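Non-reducing end beta-L-arabinofuranosidase (Bacteroides thetaiotaomicron, PDB 5MQO) is a family GH127 glycoside hydrolase that probably acts as an aceric acidase in the breakdown of plant pectin. Local coordinates at residues Leu407-Leu412 against Phe532-Glu537; Tyr482-Gly487 against Asn558-Val563; Thr507-Glu512 against Pro536-Lys541; Leu604-Glu609 against Ser641-Glu646. All blocks are in the same frame, centred on the assembly; numbering follows the deposited sequence.

Contact 1: Leu407-Leu412 against Phe532-Glu537; sequences LVETCL and FFRIPE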
# COMPACT_ATOMS: atom_id res chain seq x y z
N LEU A 407 -3.50 -4.26 7.45
CA LEU A 407 -2.26 -3.69 6.93
C LEU A 407 -2.36 -3.14 5.53
O LEU A 407 -1.74 -2.11 5.23
CB LEU A 407 -1.12 -4.72 7.04
CG LEU A 407 -0.69 -4.63 8.52
CD1 LEU A 407 -0.43 -5.96 9.13
CD2 LEU A 407 0.51 -3.71 8.68
N VAL A 408 -3.14 -3.80 4.68
CA VAL A 408 -3.45 -3.26 3.37
C VAL A 408 -4.07 -1.87 3.54
O VAL A 408 -3.67 -0.94 2.86
CB VAL A 408 -4.37 -4.20 2.54
CG1 VAL A 408 -4.90 -3.52 1.29
CG2 VAL A 408 -3.61 -5.46 2.13
N GLU A 409 -5.04 -1.73 4.46
CA GLU A 409 -5.74 -0.43 4.65
C GLU A 409 -4.81 0.64 5.23
O GLU A 409 -4.72 1.76 4.69
CB GLU A 409 -6.99 -0.55 5.54
CG GLU A 409 -7.97 0.62 5.45
CD GLU A 409 -9.23 0.43 6.30
OE1 GLU A 409 -9.07 0.26 7.54
OE2 GLU A 409 -10.36 0.36 5.74
N THR A 410 -4.14 0.29 6.33
CA THR A 410 -3.18 1.19 6.99
C THR A 410 -2.19 1.76 5.98
O THR A 410 -2.03 2.98 5.89
CB THR A 410 -2.41 0.43 8.07
OG1 THR A 410 -3.38 -0.18 8.94
CG2 THR A 410 -1.45 1.34 8.88
N CYS A 411 -1.61 0.87 5.17
CA CYS A 411 -0.64 1.28 4.16
C CYS A 411 -1.26 2.22 3.12
O CYS A 411 -0.71 3.30 2.82
CB CYS A 411 0.01 0.06 3.50
SG CYS A 411 1.18 -0.82 4.57
N LEU A 412 -2.42 1.82 2.61
CA LEU A 412 -3.09 2.59 1.56
C LEU A 412 -3.38 4.04 1.92
O LEU A 412 -3.01 4.92 1.15
CB LEU A 412 -4.37 1.88 1.06
CG LEU A 412 -5.13 2.52 -0.12
CD1 LEU A 412 -4.33 2.69 -1.40
CD2 LEU A 412 -6.38 1.69 -0.41
N PHE A 532 -19.35 -11.17 4.40
CA PHE A 532 -18.41 -11.01 5.51
C PHE A 532 -18.04 -9.55 5.60
O PHE A 532 -17.77 -8.92 4.57
CB PHE A 532 -17.16 -11.81 5.28
CG PHE A 532 -17.39 -13.28 5.13
CD1 PHE A 532 -17.78 -13.82 3.92
CD2 PHE A 532 -17.13 -14.15 6.19
CE1 PHE A 532 -17.96 -15.19 3.76
CE2 PHE A 532 -17.29 -15.52 6.04
CZ PHE A 532 -17.72 -16.04 4.82
N PHE A 533 -17.99 -9.02 6.82
CA PHE A 533 -17.55 -7.63 7.07
C PHE A 533 -16.35 -7.61 7.99
O PHE A 533 -16.41 -8.09 9.13
CB PHE A 533 -18.68 -6.80 7.70
CG PHE A 533 -19.88 -6.71 6.83
CD1 PHE A 533 -20.79 -7.77 6.78
CD2 PHE A 533 -20.07 -5.62 6.00
CE1 PHE A 533 -21.87 -7.73 5.93
CE2 PHE A 533 -21.15 -5.56 5.16
CZ PHE A 533 -22.05 -6.62 5.12
N ARG A 534 -15.25 -7.07 7.50
CA ARG A 534 -14.06 -6.97 8.34
C ARG A 534 -14.37 -6.04 9.51
O ARG A 534 -14.97 -4.99 9.32
CB ARG A 534 -12.86 -6.48 7.53
CG ARG A 534 -11.56 -6.44 8.31
CD ARG A 534 -10.38 -6.16 7.41
NE ARG A 534 -10.43 -4.78 6.99
CZ ARG A 534 -9.98 -3.75 7.70
NH1 ARG A 534 -10.09 -2.51 7.20
NH2 ARG A 534 -9.41 -3.94 8.89
N ILE A 535 -14.03 -6.47 10.71
CA ILE A 535 -13.95 -5.57 11.87
C ILE A 535 -12.50 -5.10 12.05
O ILE A 535 -11.65 -5.90 12.42
CB ILE A 535 -14.38 -6.28 13.16
CG1 ILE A 535 -15.73 -6.99 12.97
CG2 ILE A 535 -14.39 -5.27 14.30
CD1 ILE A 535 -16.79 -6.16 12.26
N PRO A 536 -12.22 -3.79 11.77
CA PRO A 536 -10.87 -3.23 11.98
C PRO A 536 -10.26 -3.46 13.36
O PRO A 536 -10.97 -3.49 14.36
CB PRO A 536 -11.06 -1.73 11.73
CG PRO A 536 -12.14 -1.68 10.71
CD PRO A 536 -13.06 -2.85 11.00
N GLU A 537 -8.93 -3.63 13.37
CA GLU A 537 -8.14 -3.84 14.57
C GLU A 537 -8.33 -2.67 15.50
O GLU A 537 -8.48 -2.85 16.69
CB GLU A 537 -6.65 -4.00 14.22
CG GLU A 537 -5.81 -4.56 15.38
CD GLU A 537 -4.31 -4.62 15.12
OE1 GLU A 537 -3.83 -4.08 14.10
OE2 GLU A 537 -3.59 -5.21 15.95

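Contact 2: Tyr482-Gly487 against Asn558-Val563; sequences YCNLYG and NTYAEV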
# COMPACT_ATOMS: atom_id res chain seq x y z
N TYR A 482 -16.42 -10.86 0.69
CA TYR A 482 -15.76 -10.20 1.82
C TYR A 482 -15.62 -8.70 1.60
O TYR A 482 -15.08 -8.28 0.58
CB TYR A 482 -14.38 -10.80 2.02
CG TYR A 482 -14.42 -12.27 2.38
CD1 TYR A 482 -14.69 -13.24 1.40
CD2 TYR A 482 -14.20 -12.70 3.68
CE1 TYR A 482 -14.72 -14.59 1.71
CE2 TYR A 482 -14.23 -14.06 4.01
CZ TYR A 482 -14.50 -15.00 3.02
OH TYR A 482 -14.53 -16.32 3.34
N CYS A 483 -16.11 -7.90 2.56
CA CYS A 483 -15.87 -6.46 2.51
C CYS A 483 -14.57 -6.14 3.26
O CYS A 483 -14.52 -6.20 4.50
CB CYS A 483 -17.05 -5.67 3.09
SG CYS A 483 -18.65 -6.12 2.37
N ASN A 484 -13.53 -5.80 2.49
CA ASN A 484 -12.23 -5.52 3.02
C ASN A 484 -11.90 -4.03 3.19
O ASN A 484 -11.47 -3.62 4.25
CB ASN A 484 -11.20 -6.20 2.13
CG ASN A 484 -11.24 -7.70 2.29
OD1 ASN A 484 -11.11 -8.19 3.39
ND2 ASN A 484 -11.43 -8.42 1.20
N LEU A 485 -12.08 -3.22 2.15
CA LEU A 485 -11.84 -1.77 2.29
C LEU A 485 -13.11 -1.03 2.05
O LEU A 485 -13.56 -0.95 0.91
CB LEU A 485 -10.79 -1.23 1.32
CG LEU A 485 -9.35 -1.76 1.36
CD1 LEU A 485 -8.41 -0.70 0.79
CD2 LEU A 485 -8.90 -2.22 2.74
N TYR A 486 -13.65 -0.44 3.13
CA TYR A 486 -14.87 0.34 3.10
C TYR A 486 -14.69 1.65 2.34
O TYR A 486 -13.64 2.30 2.39
CB TYR A 486 -15.42 0.59 4.53
CG TYR A 486 -15.67 -0.71 5.30
CD1 TYR A 486 -16.58 -1.65 4.83
CD2 TYR A 486 -14.98 -1.00 6.48
CE1 TYR A 486 -16.79 -2.86 5.48
CE2 TYR A 486 -15.20 -2.21 7.15
CZ TYR A 486 -16.10 -3.14 6.63
OH TYR A 486 -16.35 -4.35 7.24
N GLY A 487 -15.75 2.04 1.64
CA GLY A 487 -15.78 3.23 0.78
C GLY A 487 -16.97 3.11 -0.17
O GLY A 487 -17.36 2.00 -0.57
N ASN A 558 -10.22 -7.32 14.23
CA ASN A 558 -9.30 -8.01 13.33
C ASN A 558 -9.77 -9.39 12.92
O ASN A 558 -8.97 -10.31 12.84
CB ASN A 558 -7.89 -8.06 13.95
CG ASN A 558 -6.87 -7.35 13.11
OD1 ASN A 558 -7.20 -6.78 12.08
ND2 ASN A 558 -5.63 -7.38 13.55
N THR A 559 -11.06 -9.54 12.66
CA THR A 559 -11.64 -10.79 12.15
C THR A 559 -12.87 -10.45 11.32
O THR A 559 -13.38 -9.35 11.44
CB THR A 559 -12.13 -11.66 13.31
OG1 THR A 559 -13.09 -10.91 14.06
CG2 THR A 559 -10.97 -12.08 14.23
N TYR A 560 -13.35 -11.39 10.50
CA TYR A 560 -14.59 -11.15 9.72
C TYR A 560 -15.86 -11.50 10.47
O TYR A 560 -15.97 -12.61 11.00
CB TYR A 560 -14.62 -11.96 8.42
CG TYR A 560 -13.60 -11.52 7.41
CD1 TYR A 560 -13.76 -10.33 6.71
CD2 TYR A 560 -12.47 -12.29 7.17
CE1 TYR A 560 -12.82 -9.90 5.80
CE2 TYR A 560 -11.52 -11.88 6.25
CZ TYR A 560 -11.71 -10.69 5.56
OH TYR A 560 -10.77 -10.31 4.65
N ALA A 561 -16.82 -10.56 10.48
CA ALA A 561 -18.20 -10.85 10.90
C ALA A 561 -18.93 -11.45 9.70
O ALA A 561 -19.03 -10.80 8.66
CB ALA A 561 -18.90 -9.60 11.40
N GLU A 562 -19.40 -12.69 9.85
CA GLU A 562 -20.10 -13.42 8.79
C GLU A 562 -21.61 -13.20 8.93
O GLU A 562 -22.13 -13.12 10.04
CB GLU A 562 -19.79 -14.92 8.88
CG GLU A 562 -20.36 -15.74 7.73
CD GLU A 562 -20.07 -17.23 7.86
OE1 GLU A 562 -19.55 -17.67 8.90
OE2 GLU A 562 -20.39 -17.97 6.90
N VAL A 563 -22.30 -13.09 7.80
CA VAL A 563 -23.77 -13.00 7.78
C VAL A 563 -24.28 -13.98 6.73
O VAL A 563 -24.34 -13.63 5.56
CB VAL A 563 -24.26 -11.55 7.50
CG1 VAL A 563 -25.78 -11.45 7.59
CG2 VAL A 563 -23.65 -10.57 8.49

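Contact 3: Thr507-Glu512 against Pro536-Lys541; sequences TDYPWE and PEWCGK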
# COMPACT_ATOMS: atom_id res chain seq x y z
N THR A 507 -21.46 4.85 2.37
CA THR A 507 -20.77 5.22 3.62
C THR A 507 -19.91 6.47 3.43
O THR A 507 -19.46 6.72 2.31
CB THR A 507 -19.85 4.10 4.11
OG1 THR A 507 -19.19 4.55 5.29
CG2 THR A 507 -18.80 3.68 3.02
N ASP A 508 -19.66 7.23 4.51
CA ASP A 508 -18.78 8.41 4.39
C ASP A 508 -17.38 8.10 4.92
O ASP A 508 -16.56 8.99 5.12
CB ASP A 508 -19.39 9.67 5.06
CG ASP A 508 -18.69 11.02 4.60
OD1 ASP A 508 -18.22 11.12 3.44
OD2 ASP A 508 -18.62 11.98 5.42
N TYR A 509 -17.11 6.80 5.13
CA TYR A 509 -15.78 6.25 5.49
C TYR A 509 -14.72 6.84 4.55
O TYR A 509 -15.02 7.07 3.38
CB TYR A 509 -15.81 4.71 5.34
CG TYR A 509 -14.76 3.91 6.09
CD1 TYR A 509 -14.98 3.46 7.40
CD2 TYR A 509 -13.57 3.58 5.50
CE1 TYR A 509 -14.03 2.71 8.07
CE2 TYR A 509 -12.62 2.83 6.17
CZ TYR A 509 -12.84 2.40 7.45
OH TYR A 509 -11.85 1.67 8.09
N PRO A 510 -13.52 7.14 5.05
CA PRO A 510 -13.08 6.95 6.43
C PRO A 510 -13.56 8.00 7.46
O PRO A 510 -13.21 7.88 8.64
CB PRO A 510 -11.57 7.04 6.29
CG PRO A 510 -11.40 8.10 5.24
CD PRO A 510 -12.55 7.93 4.28
N TRP A 511 -14.36 8.99 7.04
CA TRP A 511 -14.72 10.09 7.91
C TRP A 511 -15.69 9.65 8.99
O TRP A 511 -15.69 10.23 10.06
CB TRP A 511 -15.26 11.27 7.13
CG TRP A 511 -14.37 11.70 6.01
CD1 TRP A 511 -14.72 11.86 4.71
CD2 TRP A 511 -12.97 11.98 6.07
NE1 TRP A 511 -13.64 12.23 3.95
CE2 TRP A 511 -12.55 12.31 4.77
CE3 TRP A 511 -12.02 12.00 7.11
CZ2 TRP A 511 -11.24 12.66 4.47
CZ3 TRP A 511 -10.71 12.34 6.81
CH2 TRP A 511 -10.33 12.68 5.50
N GLU A 512 -16.51 8.63 8.71
CA GLU A 512 -17.48 8.06 9.67
C GLU A 512 -17.50 6.56 9.50
O GLU A 512 -17.13 6.04 8.44
CB GLU A 512 -18.89 8.60 9.43
CG GLU A 512 -18.98 10.12 9.43
CD GLU A 512 -20.40 10.65 9.29
OE1 GLU A 512 -20.97 10.64 8.17
OE2 GLU A 512 -20.94 11.10 10.33
N PRO A 536 -12.22 -3.79 11.77
CA PRO A 536 -10.87 -3.23 11.98
C PRO A 536 -10.26 -3.46 13.36
O PRO A 536 -10.97 -3.49 14.36
CB PRO A 536 -11.06 -1.73 11.73
CG PRO A 536 -12.14 -1.68 10.71
CD PRO A 536 -13.06 -2.85 11.00
N GLU A 537 -8.93 -3.63 13.37
CA GLU A 537 -8.14 -3.84 14.57
C GLU A 537 -8.33 -2.67 15.50
O GLU A 537 -8.48 -2.85 16.69
CB GLU A 537 -6.65 -4.00 14.22
CG GLU A 537 -5.81 -4.56 15.38
CD GLU A 537 -4.31 -4.62 15.12
OE1 GLU A 537 -3.83 -4.08 14.10
OE2 GLU A 537 -3.59 -5.21 15.95
N TRP A 538 -8.39 -1.47 14.94
CA TRP A 538 -8.72 -0.28 15.72
C TRP A 538 -10.12 -0.20 16.36
O TRP A 538 -10.32 0.65 17.22
CB TRP A 538 -8.45 1.00 14.91
CG TRP A 538 -9.13 1.11 13.61
CD1 TRP A 538 -8.59 0.85 12.41
CD2 TRP A 538 -10.48 1.54 13.36
NE1 TRP A 538 -9.50 1.08 11.41
CE2 TRP A 538 -10.68 1.50 11.97
CE3 TRP A 538 -11.54 1.96 14.18
CZ2 TRP A 538 -11.90 1.85 11.36
CZ3 TRP A 538 -12.77 2.30 13.58
CH2 TRP A 538 -12.93 2.24 12.18
N CYS A 539 -11.06 -1.05 15.96
CA CYS A 539 -12.48 -0.91 16.36
C CYS A 539 -12.91 -1.73 17.59
O CYS A 539 -12.99 -2.99 17.52
CB CYS A 539 -13.41 -1.28 15.19
SG CYS A 539 -15.17 -1.09 15.57
N GLY A 540 -13.25 -1.01 18.66
CA GLY A 540 -13.63 -1.61 19.94
C GLY A 540 -15.09 -2.03 20.11
O GLY A 540 -15.39 -2.94 20.91
N LYS A 541 -16.00 -1.36 19.40
CA LYS A 541 -17.43 -1.75 19.37
C LYS A 541 -17.89 -1.72 17.94
O LYS A 541 -17.56 -0.81 17.21
CB LYS A 541 -18.31 -0.81 20.22
CG LYS A 541 -18.15 -1.02 21.73
CD LYS A 541 -18.01 0.27 22.56
CE LYS A 541 -16.96 0.12 23.68
NZ LYS A 541 -17.19 1.04 24.83

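Contact 4: Leu604-Glu609 against Ser641-Glu646; sequences LVYCLE and SIVALE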
# COMPACT_ATOMS: atom_id res chain seq x y z
N LEU A 604 -7.18 6.42 9.96
CA LEU A 604 -6.26 7.51 9.61
C LEU A 604 -5.37 7.86 10.77
O LEU A 604 -5.83 8.14 11.86
CB LEU A 604 -7.02 8.76 9.17
CG LEU A 604 -7.88 8.58 7.91
CD1 LEU A 604 -8.60 9.88 7.58
CD2 LEU A 604 -7.09 8.11 6.69
N VAL A 605 -4.08 7.85 10.52
CA VAL A 605 -3.09 8.41 11.45
C VAL A 605 -3.15 9.91 11.27
O VAL A 605 -3.17 10.40 10.13
CB VAL A 605 -1.67 7.88 11.15
CG1 VAL A 605 -0.59 8.60 11.97
CG2 VAL A 605 -1.66 6.38 11.37
N TYR A 606 -3.22 10.62 12.38
CA TYR A 606 -3.22 12.07 12.33
C TYR A 606 -1.83 12.62 12.64
O TYR A 606 -0.99 11.95 13.26
CB TYR A 606 -4.29 12.65 13.26
CG TYR A 606 -5.65 12.73 12.60
CD1 TYR A 606 -6.44 11.59 12.45
CD2 TYR A 606 -6.13 13.93 12.13
CE1 TYR A 606 -7.67 11.64 11.83
CE2 TYR A 606 -7.37 14.01 11.53
CZ TYR A 606 -8.14 12.86 11.38
OH TYR A 606 -9.37 12.92 10.76
N CYS A 607 -1.63 13.87 12.22
CA CYS A 607 -0.42 14.63 12.50
C CYS A 607 -0.75 16.06 12.81
O CYS A 607 -1.90 16.47 12.66
CB CYS A 607 0.49 14.61 11.28
SG CYS A 607 -0.15 15.51 9.86
N LEU A 608 0.27 16.80 13.21
CA LEU A 608 0.21 18.25 13.48
C LEU A 608 1.19 19.01 12.58
O LEU A 608 2.37 18.64 12.55
CB LEU A 608 0.55 18.53 14.95
CG LEU A 608 0.68 19.99 15.42
CD1 LEU A 608 -0.59 20.78 15.18
CD2 LEU A 608 1.03 20.05 16.91
N GLU A 609 0.71 20.03 11.84
CA GLU A 609 1.56 20.98 11.08
C GLU A 609 1.63 22.34 11.77
O GLU A 609 0.71 22.69 12.47
CB GLU A 609 1.06 21.21 9.66
CG GLU A 609 0.91 19.96 8.86
CD GLU A 609 0.96 20.20 7.37
OE1 GLU A 609 -0.09 20.08 6.72
OE2 GLU A 609 2.05 20.47 6.84
N SER A 641 -12.67 17.78 1.30
CA SER A 641 -13.24 17.86 2.64
C SER A 641 -12.60 16.79 3.49
O SER A 641 -12.69 15.60 3.17
CB SER A 641 -14.77 17.68 2.64
OG SER A 641 -15.30 18.04 3.91
N ILE A 642 -11.94 17.21 4.56
CA ILE A 642 -11.26 16.30 5.46
C ILE A 642 -11.76 16.57 6.89
O ILE A 642 -12.19 17.69 7.20
CB ILE A 642 -9.70 16.39 5.34
CG1 ILE A 642 -9.15 17.60 6.09
CG2 ILE A 642 -9.22 16.41 3.87
CD1 ILE A 642 -7.64 17.63 6.27
N VAL A 643 -11.71 15.55 7.74
CA VAL A 643 -11.98 15.72 9.13
C VAL A 643 -10.69 16.11 9.85
O VAL A 643 -9.78 15.30 9.96
CB VAL A 643 -12.58 14.45 9.76
CG1 VAL A 643 -12.79 14.67 11.27
CG2 VAL A 643 -13.90 14.11 9.08
N ALA A 644 -10.62 17.35 10.30
CA ALA A 644 -9.59 17.75 11.27
C ALA A 644 -10.08 17.45 12.70
O ALA A 644 -11.24 17.13 12.91
CB ALA A 644 -9.22 19.22 11.11
N LEU A 645 -9.18 17.50 13.67
CA LEU A 645 -9.53 17.28 15.06
C LEU A 645 -9.03 18.51 15.79
O LEU A 645 -7.88 18.91 15.62
CB LEU A 645 -8.88 15.99 15.59
CG LEU A 645 -9.17 14.69 14.80
CD1 LEU A 645 -8.13 13.59 15.08
CD2 LEU A 645 -10.58 14.21 15.07
N GLU A 646 -9.92 19.16 16.54
CA GLU A 646 -9.62 20.42 17.22
C GLU A 646 -9.66 20.19 18.71
O GLU A 646 -10.54 19.46 19.20
CB GLU A 646 -10.63 21.49 16.86
CG GLU A 646 -10.49 22.03 15.45
CD GLU A 646 -11.59 23.01 15.04
OE1 GLU A 646 -12.47 23.37 15.89
OE2 GLU A 646 -11.56 23.40 13.86

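Contact 1: Leu407-Leu412 against Phe532-Glu537
Glu-409 and Arg-534 meet in a buried salt bridge between a helix and a strand. Glu-409 lies on helix 402-416 of the GH127 catalytic domain, assigned to the six-hairpin clan. Arg-534 lies near the end of strand 529-535, in the range of the middle domain. Glu-409 OE1 is 3.0 Å from Arg-534 NH1. The hydrogen bond within this ion pair is weak, with an N-H...O angle of 143°. OE1 comes to the edge of the guanidinium, near its plane. The carboxylate itself is turned steeply, its plane 77° from that of the guanidinium. A flat two-pronged carboxylate-guanidinium pair is therefore not formed. Glu-409 OE2 also lies near, 3.2 Å from Arg-534 NH1.

The Glu-409 side chain reaches out extended, with CG anti to the backbone N. Arg-534 also starts out extended, then bends at chi3 (72°), which turns its head group to the helix. Other partners fix that head group. Arg-534 NH2 forms a salt bridge with Glu-406, one turn before Glu-409 on the same helix. Arg-534 NE donates to the backbone O of Asn-484. Two acidic residues of one helix thus share a single arginine, which probably offsets part of their negative charge in the buried interface. Over one face of the guanidinium sits the ring of Pro-536, with its CD 4.3 Å above the plane, nearer its margin than its centre.

Contact 2: Tyr482-Gly487 against Asn558-Val563
The ring of Tyr-560 carries Tyr-482 over one face and the side-chain oxygen of Asn-484 at its edge. The two tyrosines form a T-shaped (edge-to-face) pair within the mixed sheet of the middle domain. Their strands, 480-483 and 559-565, are both neighbours of strand 529-535, which runs between them. The ring centroids are 4.9 Å apart and the planes stand at 72°. Tyr-482 CD2 sits over the centre of the Tyr-560 ring and is 3.7 Å from Tyr-560 CZ.

Tyr-560 CG is anti to the carbonyl carbon (chi1 -69°), and the ring reaches across the middle strand to the loop after Tyr-482. There Tyr-560 OH donates to Asn-484 OD1. The modelled distance between these two atoms, 2.5 Å, is very short, so its exact value is doubtful. The Asn-484 amide is turned 69° from the ring plane. Its ND2 binds Thr-475 OG1, so both ends of the amide are held. A leucine in place of Tyr-560 would probably leave Asn-484 OD1 without this donor and Tyr-482 without the ring face it packs on. Beside the hydroxyl end, Tyr-560 CE1 lies 4.3 Å from Cys-483 O, which is at the ring edge.

Contact 3: Thr507-Glu512 against Pro536-Lys541
Two loops of the middle domain meet here, one containing an ST turn and the other a type I beta turn. In the first, Thr-507 OG1 accepts from Tyr-509 N, at 3.1 Å and an N-H...O angle of 164°. The second turn runs from Pro-536 to Cys-539. Tyr-509 and Trp-538 approach from opposite directions and meet edge to edge. Tyr-509 OH is 3.3 Å from Trp-538 CZ2 and close to the indole plane. Tyr-509 CE1 packs on the same carbon, 4.0 Å from Trp-538 CZ2.

Trp-538 CG stands between the backbone N and the carbonyl carbon (chi1 56°). This folds the indole back on its own turn, where Pro-536 CB lies 3.2 Å above the ring plane, away from the ring centre. Of the Pro-536 ring, CG comes nearest to Tyr-509 OH, at 4.3 Å. The hydroxyl has a weak hydrogen bond with Glu-409 of helix 402-416. An alanine in place of Tyr-509 would probably open a gap beside the Trp-538 edge and leave Glu-409 OE2 without this partner. The contact between the loops is thus one of van der Waals packing, and the polar end of Tyr-509 is used toward the helix.

Contact 4: Leu604-Glu609 against Ser641-Glu646
Segments 604-609 and 641-646 cross at 60° where Tyr-606 meets Val-643 and Leu-645. Their axes are 8.8 Å apart at the closest, too far for backbone pairing. Strands 604-609 and 640-651 both pair antiparallel with strand 670-678 in the mixed, curled sheet of the C-terminal domain. The closest CA atoms are those of Tyr-606 and Ala-644. Side chains make the contact, and Tyr-606 reaches across to the other strand.

The first torsion sets the Tyr-606 ring beside its own backbone N, from where it points across to strand 640-651. Its hydroxyl reaches the backbone there: Tyr-606 OH donates to Val-643 O at 2.5 Å, a short distance whose exact value is uncertain. The C=O...O angle is 140°, and the donor lies somewhat out of the carbonyl plane. Val-643 CB packs beside the hydroxyl, 3.7 Å from Tyr-606 OH. One face of the ring receives Leu-645 in a CH-pi contact. Leu-645 CD1 is 3.4 Å from the Tyr-606 ring centroid and only 5° off the ring normal, so the methyl sits squarely over the centre. Arg-601 of strand 596-601 also packs against both Tyr-606 and Val-643.

All the touching residues are buried. A main-chain oxygen accepts from the hydroxyl, so this buried group has a partner within the core. The hydrogen bond is likely to limit swinging of the ring, and the methyl over its face is likely to hinder flipping.

Overall arrangement
Contact 1 joins helix 402-416 of the catalytic domain to the middle domain. Contact 2 lies in the sheet that holds strand 529-535, its centre about 8 Å from that of contact 1. Contact 3 lies within the chain loop closed by contact 2 and shares Pro-536 and Glu-537 with contact 1; those two centres are about 9 Å apart. Contact 4 comes last along the chain, in the C-terminal domain. Its centre is about 15 Å from that of contact 3, yet the two touch where Trp-511 packs on Leu-604 and Val-643. The loops of contact 3 therefore link all three domains, touching the catalytic helix and the C-terminal sheet.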